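Local coordinates for d-3-phosphoglycerate dehydrogenase oxidoreductase protein (Ralstonia solanacearum, PDB 3GG9) that probably oxidises D-3-phosphoglycerate with NAD as a D-isomer specific 2-hydroxyacid dehydrogenase, at residues Ala6-Tyr11 / Leu52-Glu57; Tyr11-Arg16 / Val31-Val36; Lys17-Ser22 / Ser308-Phe313; Ile74-Gly79 / Gly314-Asn319. One frame throughout, in Å; residues are numbered along the deposited sequence.

Contact 1. Residues Ala6-Tyr11 / Leu52-Glu57; sequences AVLDDY and LVLIRE. Unlike the reference sequence in segment 52-57: Leu-52 (reference Ile).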
loop_
_atom_site.group_PDB
_atom_site.type_symbol
_atom_site.label_atom_id
_atom_site.label_comp_id
_atom_site.label_asym_id
_atom_site.label_seq_id
_atom_site.Cartn_x
_atom_site.Cartn_y
_atom_site.Cartn_z
ATOM N N ALA A 6 -23.151 26.538 -2.760
ATOM C CA ALA A 6 -21.949 26.152 -3.471
ATOM C C ALA A 6 -21.066 25.250 -2.615
ATOM O O ALA A 6 -20.910 25.476 -1.411
ATOM C CB ALA A 6 -21.176 27.361 -3.929
ATOM N N VAL A 7 -20.515 24.222 -3.263
ATOM C CA VAL A 7 -19.525 23.340 -2.669
ATOM C C VAL A 7 -18.217 23.593 -3.420
ATOM O O VAL A 7 -18.165 23.485 -4.646
ATOM C CB VAL A 7 -19.875 21.841 -2.843
ATOM C CG1 VAL A 7 -18.859 20.981 -2.094
ATOM C CG2 VAL A 7 -21.310 21.518 -2.381
ATOM N N LEU A 8 -17.166 23.910 -2.674
ATOM C CA LEU A 8 -15.881 24.264 -3.267
ATOM C C LEU A 8 -14.910 23.077 -3.311
ATOM O O LEU A 8 -15.032 22.148 -2.513
ATOM C CB LEU A 8 -15.262 25.379 -2.422
ATOM C CG LEU A 8 -15.987 26.732 -2.403
ATOM C CD1 LEU A 8 -15.138 27.729 -1.652
ATOM C CD2 LEU A 8 -16.236 27.226 -3.839
ATOM N N ASP A 9 -13.953 23.129 -4.243
ATOM C CA ASP A 9 -12.725 22.297 -4.237
ATOM C C ASP A 9 -12.927 20.779 -4.331
ATOM O O ASP A 9 -12.214 20.022 -3.681
ATOM C CB ASP A 9 -11.862 22.598 -3.008
ATOM C CG ASP A 9 -11.678 24.076 -2.759
ATOM O OD1 ASP A 9 -11.261 24.787 -3.688
ATOM O OD2 ASP A 9 -11.933 24.517 -1.618
ATOM N N ASP A 10 -13.890 20.345 -5.135
ATOM C CA ASP A 10 -14.190 18.907 -5.271
ATOM C C ASP A 10 -13.577 18.366 -6.566
ATOM O O ASP A 10 -14.266 18.245 -7.591
ATOM C CB ASP A 10 -15.704 18.694 -5.225
ATOM C CG ASP A 10 -16.116 17.230 -5.421
ATOM O OD1 ASP A 10 -15.298 16.305 -5.208
ATOM O OD2 ASP A 10 -17.288 17.019 -5.805
ATOM N N TYR A 11 -12.290 18.014 -6.497
ATOM C CA TYR A 11 -11.462 17.807 -7.697
ATOM C C TYR A 11 -11.966 16.676 -8.579
ATOM O O TYR A 11 -11.924 16.786 -9.792
ATOM C CB TYR A 11 -9.961 17.629 -7.354
ATOM C CG TYR A 11 -9.445 18.717 -6.445
ATOM C CD1 TYR A 11 -9.077 19.955 -6.951
ATOM C CD2 TYR A 11 -9.328 18.510 -5.070
ATOM C CE1 TYR A 11 -8.627 20.956 -6.120
ATOM C CE2 TYR A 11 -8.874 19.497 -4.227
ATOM C CZ TYR A 11 -8.520 20.729 -4.764
ATOM O OH TYR A 11 -8.089 21.732 -3.937
ATOM N N LEU A 52 -22.388 28.102 1.824
ATOM C CA LEU A 52 -21.137 27.626 1.269
ATOM C C LEU A 52 -20.757 26.373 2.029
ATOM O O LEU A 52 -20.714 26.387 3.252
ATOM C CB LEU A 52 -20.068 28.705 1.439
ATOM C CG LEU A 52 -18.841 28.790 0.549
ATOM C CD1 LEU A 52 -19.178 28.706 -0.931
ATOM C CD2 LEU A 52 -18.155 30.095 0.865
ATOM N N VAL A 53 -20.514 25.286 1.299
ATOM C CA VAL A 53 -19.984 24.071 1.893
ATOM C C VAL A 53 -18.484 23.973 1.593
ATOM O O VAL A 53 -18.062 23.998 0.427
ATOM C CB VAL A 53 -20.717 22.801 1.415
ATOM C CG1 VAL A 53 -20.109 21.532 2.079
ATOM C CG2 VAL A 53 -22.212 22.919 1.733
ATOM N N LEU A 54 -17.698 23.881 2.662
ATOM C CA LEU A 54 -16.247 23.765 2.559
ATOM C C LEU A 54 -15.804 22.328 2.817
ATOM O O LEU A 54 -16.316 21.660 3.726
ATOM C CB LEU A 54 -15.554 24.704 3.553
ATOM C CG LEU A 54 -15.783 26.218 3.424
ATOM C CD1 LEU A 54 -14.970 26.980 4.465
ATOM C CD2 LEU A 54 -15.414 26.704 2.026
ATOM N N ILE A 55 -14.857 21.871 2.006
ATOM C CA ILE A 55 -14.230 20.561 2.148
ATOM C C ILE A 55 -12.957 20.716 2.962
ATOM O O ILE A 55 -11.935 21.186 2.461
ATOM C CB ILE A 55 -13.948 19.890 0.784
ATOM C CG1 ILE A 55 -15.214 19.870 -0.080
ATOM C CG2 ILE A 55 -13.344 18.478 0.978
ATOM C CD1 ILE A 55 -15.065 19.154 -1.421
ATOM N N ARG A 56 -13.062 20.333 4.228
ATOM C CA ARG A 56 -11.953 20.412 5.166
ATOM C C ARG A 56 -11.245 21.771 5.125
ATOM O O ARG A 56 -11.898 22.805 5.199
ATOM C CB ARG A 56 -11.013 19.210 4.979
ATOM C CG ARG A 56 -11.702 17.887 5.344
ATOM C CD ARG A 56 -12.271 17.924 6.763
ATOM N NE ARG A 56 -11.265 18.322 7.753
ATOM C CZ ARG A 56 -11.384 19.340 8.608
ATOM N NH1 ARG A 56 -10.396 19.609 9.448
ATOM N NH2 ARG A 56 -12.482 20.084 8.634
ATOM N N GLU A 57 -9.924 21.785 4.975
ATOM C CA GLU A 57 -9.200 23.061 4.929
ATOM C C GLU A 57 -8.773 23.501 3.532
ATOM O O GLU A 57 -7.822 24.275 3.391
ATOM C CB GLU A 57 -7.982 23.020 5.859
ATOM C CG GLU A 57 -8.308 22.671 7.313
ATOM C CD GLU A 57 -7.564 23.563 8.315
ATOM O OE1 GLU A 57 -8.053 23.714 9.462
ATOM O OE2 GLU A 57 -6.505 24.126 7.957
HETATM O O HOH W 1 -13.377 23.855 0.663
#

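Contact 2. Residues Tyr11-Arg16 / Val31-Val36; sequences YQDAVR and VFNNTV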
loop_
_atom_site.group_PDB
_atom_site.type_symbol
_atom_site.label_atom_id
_atom_site.label_comp_id
_atom_site.label_asym_id
_atom_site.label_seq_id
_atom_site.Cartn_x
_atom_site.Cartn_y
_atom_site.Cartn_z
ATOM N N TYR A 11 -12.290 18.014 -6.497
ATOM C CA TYR A 11 -11.462 17.807 -7.697
ATOM C C TYR A 11 -11.966 16.676 -8.579
ATOM O O TYR A 11 -11.924 16.786 -9.792
ATOM C CB TYR A 11 -9.961 17.629 -7.354
ATOM C CG TYR A 11 -9.445 18.717 -6.445
ATOM C CD1 TYR A 11 -9.077 19.955 -6.951
ATOM C CD2 TYR A 11 -9.328 18.510 -5.070
ATOM C CE1 TYR A 11 -8.627 20.956 -6.120
ATOM C CE2 TYR A 11 -8.874 19.497 -4.227
ATOM C CZ TYR A 11 -8.520 20.729 -4.764
ATOM O OH TYR A 11 -8.089 21.732 -3.937
ATOM N N GLN A 12 -12.480 15.615 -7.961
ATOM C CA GLN A 12 -12.936 14.438 -8.694
ATOM C C GLN A 12 -14.452 14.382 -8.877
ATOM O O GLN A 12 -14.976 13.331 -9.260
ATOM C CB GLN A 12 -12.471 13.166 -7.979
ATOM C CG GLN A 12 -11.011 12.925 -8.142
ATOM C CD GLN A 12 -10.470 11.773 -7.309
ATOM O OE1 GLN A 12 -10.174 11.936 -6.121
ATOM N NE2 GLN A 12 -10.263 10.615 -7.956
ATOM N N ASP A 13 -15.137 15.486 -8.561
ATOM C CA ASP A 13 -16.582 15.646 -8.777
ATOM C C ASP A 13 -17.329 14.516 -8.078
ATOM O O ASP A 13 -18.206 13.893 -8.653
ATOM C CB ASP A 13 -16.894 15.660 -10.283
ATOM C CG ASP A 13 -18.191 16.351 -10.616
ATOM O OD1 ASP A 13 -18.689 17.162 -9.790
ATOM O OD2 ASP A 13 -18.699 16.077 -11.728
ATOM N N ALA A 14 -16.936 14.222 -6.844
ATOM C CA ALA A 14 -17.497 13.074 -6.122
ATOM C C ALA A 14 -18.746 13.395 -5.355
ATOM O O ALA A 14 -19.576 12.515 -5.132
ATOM C CB ALA A 14 -16.455 12.490 -5.147
ATOM N N VAL A 15 -18.833 14.638 -4.882
ATOM C CA VAL A 15 -19.885 15.084 -3.972
ATOM C C VAL A 15 -21.280 14.893 -4.559
ATOM O O VAL A 15 -22.178 14.373 -3.879
ATOM C CB VAL A 15 -19.663 16.573 -3.563
ATOM C CG1 VAL A 15 -20.833 17.121 -2.743
ATOM C CG2 VAL A 15 -18.315 16.720 -2.789
ATOM N N ARG A 16 -21.453 15.286 -5.824
ATOM C CA ARG A 16 -22.760 15.181 -6.462
ATOM C C ARG A 16 -23.231 13.727 -6.691
ATOM O O ARG A 16 -24.410 13.504 -6.936
ATOM C CB ARG A 16 -22.847 16.019 -7.750
ATOM C CG ARG A 16 -22.152 15.422 -8.964
ATOM C CD ARG A 16 -22.387 16.270 -10.203
ATOM N NE ARG A 16 -21.504 15.865 -11.294
ATOM C CZ ARG A 16 -21.763 14.902 -12.179
ATOM N NH1 ARG A 16 -22.900 14.214 -12.128
ATOM N NH2 ARG A 16 -20.872 14.621 -13.124
ATOM N N VAL A 31 -21.367 22.596 -7.627
ATOM C CA VAL A 31 -20.141 22.015 -7.105
ATOM C C VAL A 31 -19.015 22.443 -8.034
ATOM O O VAL A 31 -19.095 22.241 -9.246
ATOM C CB VAL A 31 -20.203 20.479 -7.043
ATOM C CG1 VAL A 31 -18.914 19.920 -6.434
ATOM C CG2 VAL A 31 -21.439 19.984 -6.253
ATOM N N PHE A 32 -17.971 23.036 -7.472
ATOM C CA PHE A 32 -16.802 23.393 -8.277
ATOM C C PHE A 32 -15.763 22.293 -8.163
ATOM O O PHE A 32 -15.634 21.666 -7.099
ATOM C CB PHE A 32 -16.242 24.751 -7.826
ATOM C CG PHE A 32 -17.186 25.889 -8.081
ATOM C CD1 PHE A 32 -18.042 26.341 -7.078
ATOM C CD2 PHE A 32 -17.251 26.480 -9.343
ATOM C CE1 PHE A 32 -18.941 27.376 -7.318
ATOM C CE2 PHE A 32 -18.145 27.523 -9.599
ATOM C CZ PHE A 32 -18.990 27.969 -8.588
ATOM N N ASN A 33 -15.043 22.057 -9.258
ATOM C CA ASN A 33 -14.080 20.962 -9.347
ATOM C C ASN A 33 -12.613 21.412 -9.380
ATOM O O ASN A 33 -11.704 20.611 -9.604
ATOM C CB ASN A 33 -14.390 20.057 -10.550
ATOM C CG ASN A 33 -15.823 19.565 -10.562
ATOM O OD1 ASN A 33 -16.493 19.617 -11.586
ATOM N ND2 ASN A 33 -16.298 19.082 -9.422
ATOM N N ASN A 34 -12.388 22.705 -9.188
ATOM C CA ASN A 34 -11.037 23.209 -9.034
ATOM C C ASN A 34 -10.997 24.312 -8.002
ATOM O O ASN A 34 -12.039 24.750 -7.512
ATOM C CB ASN A 34 -10.432 23.646 -10.374
ATOM C CG ASN A 34 -11.294 24.644 -11.123
ATOM O OD1 ASN A 34 -11.878 25.547 -10.537
ATOM N ND2 ASN A 34 -11.359 24.487 -12.444
ATOM N N THR A 35 -9.788 24.745 -7.668
ATOM C CA THR A 35 -9.579 25.701 -6.594
ATOM C C THR A 35 -9.177 27.026 -7.207
ATOM O O THR A 35 -8.407 27.065 -8.161
ATOM C CB THR A 35 -8.475 25.213 -5.622
ATOM O OG1 THR A 35 -8.868 23.951 -5.088
ATOM C CG2 THR A 35 -8.280 26.175 -4.452
ATOM N N VAL A 36 -9.737 28.093 -6.654
ATOM C CA VAL A 36 -9.414 29.444 -7.054
ATOM C C VAL A 36 -8.899 30.158 -5.812
ATOM O O VAL A 36 -9.546 30.154 -4.749
ATOM C CB VAL A 36 -10.658 30.136 -7.688
ATOM C CG1 VAL A 36 -10.615 31.621 -7.510
ATOM C CG2 VAL A 36 -10.767 29.772 -9.156
HETATM O O HOH W 2 -20.659 19.622 -10.550
#

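Contact 3. Residues Lys17-Ser22 / Ser308-Phe313; sequences KLDCFS and SYEMYF. With SO4 (sulfate ion), chain E.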
loop_
_atom_site.group_PDB
_atom_site.type_symbol
_atom_site.label_atom_id
_atom_site.label_comp_id
_atom_site.label_asym_id
_atom_site.label_seq_id
_atom_site.Cartn_x
_atom_site.Cartn_y
_atom_site.Cartn_z
ATOM N N LYS A 17 -22.324 12.753 -6.589
ATOM C CA LYS A 17 -22.708 11.347 -6.763
ATOM C C LYS A 17 -22.951 10.614 -5.452
ATOM O O LYS A 17 -23.238 9.423 -5.463
ATOM C CB LYS A 17 -21.647 10.618 -7.564
ATOM C CG LYS A 17 -21.421 11.217 -8.950
ATOM C CD LYS A 17 -20.045 10.839 -9.427
ATOM C CE LYS A 17 -19.672 11.557 -10.691
ATOM N NZ LYS A 17 -18.197 11.489 -10.825
ATOM N N LEU A 18 -22.832 11.312 -4.325
ATOM C CA LEU A 18 -22.996 10.667 -3.018
ATOM C C LEU A 18 -24.474 10.427 -2.800
ATOM O O LEU A 18 -25.281 11.215 -3.274
ATOM C CB LEU A 18 -22.461 11.556 -1.892
ATOM C CG LEU A 18 -20.959 11.920 -1.884
ATOM C CD1 LEU A 18 -20.661 12.891 -0.791
ATOM C CD2 LEU A 18 -20.029 10.717 -1.772
ATOM N N ASP A 19 -24.826 9.366 -2.068
ATOM C CA ASP A 19 -26.216 9.151 -1.656
ATOM C C ASP A 19 -26.777 10.356 -0.916
ATOM O O ASP A 19 -27.932 10.716 -1.111
ATOM C CB ASP A 19 -26.350 7.924 -0.756
ATOM C CG ASP A 19 -26.069 6.607 -1.493
ATOM O OD1 ASP A 19 -26.019 6.580 -2.745
ATOM O OD2 ASP A 19 -25.881 5.586 -0.803
ATOM N N CYS A 20 -25.945 10.996 -0.088
ATOM C CA CYS A 20 -26.392 12.105 0.746
ATOM C C CYS A 20 -26.688 13.403 -0.028
ATOM O O CYS A 20 -27.336 14.280 0.504
ATOM C CB CYS A 20 -25.405 12.363 1.897
ATOM S SG CYS A 20 -23.843 13.101 1.379
ATOM N N PHE A 21 -26.213 13.527 -1.265
ATOM C CA PHE A 21 -26.470 14.724 -2.073
ATOM C C PHE A 21 -27.968 15.055 -2.230
ATOM O O PHE A 21 -28.339 16.228 -2.399
ATOM C CB PHE A 21 -25.851 14.569 -3.450
ATOM C CG PHE A 21 -25.705 15.860 -4.185
ATOM C CD1 PHE A 21 -24.746 16.790 -3.793
ATOM C CD2 PHE A 21 -26.521 16.148 -5.273
ATOM C CE1 PHE A 21 -24.608 17.994 -4.478
ATOM C CE2 PHE A 21 -26.390 17.360 -5.973
ATOM C CZ PHE A 21 -25.437 18.272 -5.578
ATOM N N SER A 22 -28.816 14.022 -2.146
ATOM C CA SER A 22 -30.271 14.197 -2.275
ATOM C C SER A 22 -30.869 14.976 -1.106
ATOM O O SER A 22 -32.005 15.466 -1.192
ATOM C CB SER A 22 -30.987 12.851 -2.447
ATOM O OG SER A 22 -32.374 13.054 -2.699
ATOM N N SER A 308 -16.161 7.991 4.179
ATOM C CA SER A 308 -15.786 9.255 4.795
ATOM C C SER A 308 -16.585 10.411 4.182
ATOM O O SER A 308 -17.141 11.204 4.915
ATOM C CB SER A 308 -14.272 9.508 4.651
ATOM O OG SER A 308 -13.896 10.715 5.295
ATOM N N TYR A 309 -16.639 10.508 2.853
ATOM C CA TYR A 309 -17.418 11.567 2.172
ATOM C C TYR A 309 -18.928 11.457 2.506
ATOM O O TYR A 309 -19.587 12.446 2.842
ATOM C CB TYR A 309 -17.189 11.510 0.656
ATOM C CG TYR A 309 -16.060 12.428 0.138
ATOM C CD1 TYR A 309 -14.961 12.756 0.940
ATOM C CD2 TYR A 309 -16.092 12.940 -1.163
ATOM C CE1 TYR A 309 -13.926 13.605 0.463
ATOM C CE2 TYR A 309 -15.063 13.795 -1.639
ATOM C CZ TYR A 309 -13.989 14.115 -0.811
ATOM O OH TYR A 309 -12.957 14.940 -1.257
ATOM N N GLU A 310 -19.463 10.249 2.453
ATOM C CA GLU A 310 -20.870 10.068 2.814
ATOM C C GLU A 310 -21.164 10.661 4.202
ATOM O O GLU A 310 -22.092 11.447 4.331
ATOM C CB GLU A 310 -21.304 8.594 2.729
ATOM C CG GLU A 310 -21.415 8.019 1.298
ATOM C CD GLU A 310 -22.597 8.542 0.450
ATOM O OE1 GLU A 310 -22.679 8.097 -0.730
ATOM O OE2 GLU A 310 -23.434 9.378 0.928
ATOM N N MET A 311 -20.352 10.310 5.207
ATOM C CA MET A 311 -20.491 10.792 6.591
ATOM C C MET A 311 -20.240 12.302 6.692
ATOM O O MET A 311 -21.075 13.038 7.224
ATOM C CB MET A 311 -19.532 10.043 7.544
ATOM C CG MET A 311 -19.637 10.488 9.023
ATOM S SD MET A 311 -18.161 10.154 10.042
ATOM C CE MET A 311 -18.392 8.397 10.346
ATOM N N TYR A 312 -19.102 12.752 6.166
ATOM C CA TYR A 312 -18.721 14.165 6.242
ATOM C C TYR A 312 -19.755 15.110 5.613
ATOM O O TYR A 312 -20.230 16.017 6.284
ATOM C CB TYR A 312 -17.330 14.400 5.654
ATOM C CG TYR A 312 -16.181 14.105 6.611
ATOM C CD1 TYR A 312 -15.383 15.134 7.104
ATOM C CD2 TYR A 312 -15.891 12.800 7.030
ATOM C CE1 TYR A 312 -14.324 14.873 7.983
ATOM C CE2 TYR A 312 -14.831 12.528 7.910
ATOM C CZ TYR A 312 -14.047 13.570 8.372
ATOM O OH TYR A 312 -13.004 13.316 9.244
ATOM N N PHE A 313 -20.098 14.882 4.346
ATOM C CA PHE A 313 -21.107 15.686 3.650
ATOM C C PHE A 313 -22.530 15.453 4.155
ATOM O O PHE A 313 -23.326 16.396 4.254
ATOM C CB PHE A 313 -21.007 15.454 2.154
ATOM C CG PHE A 313 -19.712 15.979 1.583
ATOM C CD1 PHE A 313 -19.618 17.309 1.198
ATOM C CD2 PHE A 313 -18.583 15.167 1.524
ATOM C CE1 PHE A 313 -18.431 17.820 0.700
ATOM C CE2 PHE A 313 -17.343 15.676 1.022
ATOM C CZ PHE A 313 -17.295 17.008 0.623
HETATM S S SO4 E . -11.630 16.245 10.928
HETATM O O1 SO4 E . -11.902 16.238 9.506
HETATM O O2 SO4 E . -12.670 16.976 11.629
HETATM O O3 SO4 E . -11.607 14.871 11.414
HETATM O O4 SO4 E . -10.326 16.873 11.132
HETATM O O HOH W 3 -22.212 6.675 -3.891
#

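Contact 4. Residues Ile74-Gly79 / Gly314-Asn319; sequences IISQTG and GIAFQN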
loop_
_atom_site.group_PDB
_atom_site.type_symbol
_atom_site.label_atom_id
_atom_site.label_comp_id
_atom_site.label_asym_id
_atom_site.label_seq_id
_atom_site.Cartn_x
_atom_site.Cartn_y
_atom_site.Cartn_z
ATOM N N ILE A 74 -24.530 31.323 5.555
ATOM C CA ILE A 74 -24.076 30.083 6.184
ATOM C C ILE A 74 -22.768 29.590 5.561
ATOM O O ILE A 74 -22.625 29.552 4.339
ATOM C CB ILE A 74 -25.155 28.968 6.018
ATOM C CG1 ILE A 74 -26.422 29.316 6.803
ATOM C CG2 ILE A 74 -24.613 27.599 6.446
ATOM C CD1 ILE A 74 -27.712 28.607 6.299
ATOM N N ILE A 75 -21.813 29.223 6.408
ATOM C CA ILE A 75 -20.702 28.375 5.996
ATOM C C ILE A 75 -20.874 27.054 6.727
ATOM O O ILE A 75 -20.972 27.022 7.966
ATOM C CB ILE A 75 -19.343 28.998 6.333
ATOM C CG1 ILE A 75 -19.136 30.276 5.517
ATOM C CG2 ILE A 75 -18.184 28.012 6.022
ATOM C CD1 ILE A 75 -18.112 31.207 6.143
ATOM N N SER A 76 -20.960 25.970 5.958
ATOM C CA SER A 76 -21.066 24.640 6.549
ATOM C C SER A 76 -19.776 23.856 6.317
ATOM O O SER A 76 -19.426 23.547 5.185
ATOM C CB SER A 76 -22.272 23.866 5.992
ATOM O OG SER A 76 -22.513 22.739 6.822
ATOM N N GLN A 77 -19.092 23.552 7.417
ATOM C CA GLN A 77 -17.789 22.914 7.419
ATOM C C GLN A 77 -17.930 21.414 7.536
ATOM O O GLN A 77 -18.587 20.917 8.472
ATOM C CB GLN A 77 -16.978 23.417 8.618
ATOM C CG GLN A 77 -15.567 22.908 8.682
ATOM C CD GLN A 77 -14.819 23.259 7.428
ATOM O OE1 GLN A 77 -14.709 24.418 7.063
ATOM N NE2 GLN A 77 -14.338 22.250 6.735
ATOM N N THR A 78 -17.300 20.702 6.599
ATOM C CA THR A 78 -17.136 19.254 6.709
ATOM C C THR A 78 -16.046 19.014 7.759
ATOM O O THR A 78 -14.982 19.623 7.697
ATOM C CB THR A 78 -16.756 18.586 5.338
ATOM O OG1 THR A 78 -15.600 19.227 4.789
ATOM C CG2 THR A 78 -17.918 18.625 4.335
ATOM N N GLY A 79 -16.334 18.176 8.750
ATOM C CA GLY A 79 -15.414 17.961 9.852
ATOM C C GLY A 79 -15.377 19.122 10.836
ATOM O O GLY A 79 -16.249 19.995 10.815
ATOM N N GLY A 314 -22.856 14.207 4.473
ATOM C CA GLY A 314 -24.172 13.937 5.075
ATOM C C GLY A 314 -24.421 14.898 6.233
ATOM O O GLY A 314 -25.460 15.558 6.293
ATOM N N ILE A 315 -23.443 15.000 7.128
ATOM C CA ILE A 315 -23.529 15.893 8.282
ATOM C C ILE A 315 -23.518 17.367 7.915
ATOM O O ILE A 315 -24.330 18.114 8.441
ATOM C CB ILE A 315 -22.441 15.562 9.350
ATOM C CG1 ILE A 315 -22.793 14.251 10.048
ATOM C CG2 ILE A 315 -22.314 16.670 10.389
ATOM C CD1 ILE A 315 -21.627 13.623 10.780
ATOM N N ALA A 316 -22.615 17.799 7.031
ATOM C CA ALA A 316 -22.598 19.209 6.619
ATOM C C ALA A 316 -23.909 19.647 5.930
ATOM O O ALA A 316 -24.375 20.770 6.158
ATOM C CB ALA A 316 -21.359 19.531 5.736
ATOM N N PHE A 317 -24.501 18.750 5.134
ATOM C CA PHE A 317 -25.777 19.001 4.447
ATOM C C PHE A 317 -26.951 19.012 5.419
ATOM O O PHE A 317 -27.788 19.911 5.366
ATOM C CB PHE A 317 -26.055 17.975 3.346
ATOM C CG PHE A 317 -25.066 17.985 2.208
ATOM C CD1 PHE A 317 -24.175 19.040 2.023
ATOM C CD2 PHE A 317 -25.033 16.922 1.309
ATOM C CE1 PHE A 317 -23.275 19.027 0.958
ATOM C CE2 PHE A 317 -24.145 16.918 0.235
ATOM C CZ PHE A 317 -23.263 17.970 0.063
ATOM N N GLN A 318 -27.014 18.012 6.298
ATOM C CA GLN A 318 -28.033 17.990 7.356
ATOM C C GLN A 318 -27.922 19.215 8.270
ATOM O O GLN A 318 -28.940 19.743 8.722
ATOM C CB GLN A 318 -27.979 16.695 8.163
ATOM C CG GLN A 318 -29.220 16.400 9.022
ATOM C CD GLN A 318 -30.531 16.425 8.225
ATOM O OE1 GLN A 318 -30.658 15.763 7.192
ATOM N NE2 GLN A 318 -31.522 17.182 8.720
ATOM N N ASN A 319 -26.698 19.697 8.504
ATOM C CA ASN A 319 -26.509 20.907 9.311
ATOM C C ASN A 319 -27.213 22.130 8.706
ATOM O O ASN A 319 -27.860 22.903 9.426
ATOM C CB ASN A 319 -25.021 21.181 9.578
ATOM C CG ASN A 319 -24.432 20.298 10.678
ATOM O OD1 ASN A 319 -25.147 19.630 11.429
ATOM N ND2 ASN A 319 -23.110 20.315 10.789
HETATM O O HOH W 4 -21.471 21.286 9.247
#

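Contact 1. Residues Ala6-Tyr11 / Leu52-Glu57
Ile-55 reaches across the strand ends with its longer branch: CG1 stands anti to the carbonyl carbon and chi2 is extended (-177°), so CD1 lies 3.2 Å from Leu-8 O, a tight fit, and also meets Asp-10 CB. On the sheet face shared by Ala-6 and Leu-52, the Leu-52 CD1 branch sits 3.8 Å from Ala-6 CB and crosses obliquely to Leu-8. Leu-8 in turn lies alongside Leu-54, CD1 to CD2 at 3.8 Å. Val-7 and Val-53, both with CG1 anti to the backbone N, point together to the other face, where Phe-317 and Ile-320 of helix 306-324 cover Val-53. Two nearly straight backbone bonds join the strands, Val-53 N to Ala-6 O (2.7 Å) and Leu-8 N to Val-53 O (3.2 Å). Beyond them a water donates to Asp-9 OD2, also held by Thr-59, and accepts from Ile-55 N. Strands 4-7 and 51-54 are neighbours in the parallel sheet of strand order 2-1-3-4-5, that of the flavodoxin-like domain of this family.

Contact 2. Residues Tyr11-Arg16 / Val31-Val36
Asp-13 OD2 accepts two bonds from a single side chain, Arg-16, whose NE (2.8 Å) and NH2 grip it side-on from above the carboxylate plane in a salt bridge within segment 11-16. In this flavodoxin-like domain the loop after strand 4-7 packs on the end of strand 28-31 and the loop that follows it, at the edge of the parallel sheet. The other carboxylate oxygen faces across: Asn-33 ND2 donates to Asp-13 OD1 at 3.1 Å, with carboxylate and amide planes turned 65° apart. Asp-10 O takes a second bond, so one ND2 bridges Asp-10 O and Asp-13 OD1, and a water also donates to OD1. Val-31 CG1 rests loosely against Val-15 CB. The Tyr-11 ring meets Trp-138 of the second subunit edge-to-face. Its CA-H points almost straight at Asn-33 O, 3.4 Å away from CA. At the far edge of the ring, Tyr-11 OH is hydrogen-bonded to Thr-35 OG1 at 2.6 Å, the hydroxyl that also meets Asp-9 OD1.

Contact 3. Residues Lys17-Ser22 / Ser308-Phe313
The backbone is extended at Leu-18 (psi 149°) just before the 3-10 segment that begins at Asp-19, and Leu-18 CA comes 6.2 Å from Glu-310 CA on helix 306-324. Glu-310 bends at chi2 (-71°) so that its carboxylate meets the start of that 3-10 segment. Each oxygen uses its syn lone pair: OE1 accepts from Asp-19 N at 2.8 Å, and OE2 from Cys-20 N at 3.2 Å. Leu-18 slides past the glutamate in the opposite direction and drops its two methyls onto the helix, CD2 against Tyr-309 CB (3.8 Å) and CD1 against Phe-313 CD2. Cys-20 SG, in the crowded position between the backbone N and the carbonyl carbon, fits against Phe-313 CB. Within the helix, Phe-313 CE2 stands 3.5 Å above the centre of the Tyr-309 ring, whose hydroxyl is bonded to Arg-58. On another side of the helix Tyr-312 OH faces sulfate oxygens O1 and O3 (3.1 and 3.0 Å), and Ser-107 N also bonds to it. The contact fastens the loop after strand 4-7 to the C-terminal helix that packs on the same domain. Asp-19 OD2 lies 4.1 Å from Glu-310 OE1; this like charge may raise the glutamate's pKa, whereas the two amide donors would tend to keep it ionised.

Contact 4. Residues Ile74-Gly79 / Gly314-Asn319
The carboxamide of Gln-77 is held flat at its amino end: NE2 donates to Thr-78 O at 2.9 Å, with the acceptor in the amide plane and the donor on a carbonyl lone pair. Its setting is the flavodoxin-like domain, where helix 306-324 packs on the parallel sheet. Arg-56 O takes a further bond from this nitrogen. Phe-317 leaves the helix away from the strand, and its ring packs on Leu-24 and Val-53. The axes of strand 74-77 and of the helix segment 314-319 approach to 7.8 Å. Their directions are roughly antiparallel, at 156°. Small side chains allow this approach. Ala-316 CB points at the strand and meets Thr-78 CG2 at 3.8 Å. Thr-78 OG1 occupies the crowded position between the backbone N and the carbonyl carbon, bonds to Leu-54 O, and leaves the methyl for the helix. Ser-76 OG, anti to the backbone N (chi1 -166°), donates to Ala-316 O, approaching from above the carbonyl plane and not along a lone pair. The buried hydroxyl is thus used twice, because a water also donates to it at 3.0 Å. That water gives its other proton to Gln-77 O and accepts from Asn-319 ND2, only 2.5 Å away.

How the contacts relate
All four contacts lie in the domain built on one parallel sheet, and contacts 3 and 4 share helix 306-324. Contacts 1 and 2, with centres about 7 Å apart, share Tyr-11 and are joined by a probable bond from Phe-32 N to Val-7 O (2.9 Å). Contact 4 continues the sheet beyond contact 1, with Ser-76 N 2.7 Å from Leu-52 O. Phe-313 of the helix reaches back to contact 1, CZ lying 3.6 Å from Ile-55 CG1, and to contact 2 through Val-15. Contacts 2 and 3 both touch the second subunit. The sulfate near Tyr-312, probably from the crystallisation liquor, also meets Arg-56 NE, Arg-80 N and Arg-224 NH2, consistent with an anion site in the family's interdomain cleft.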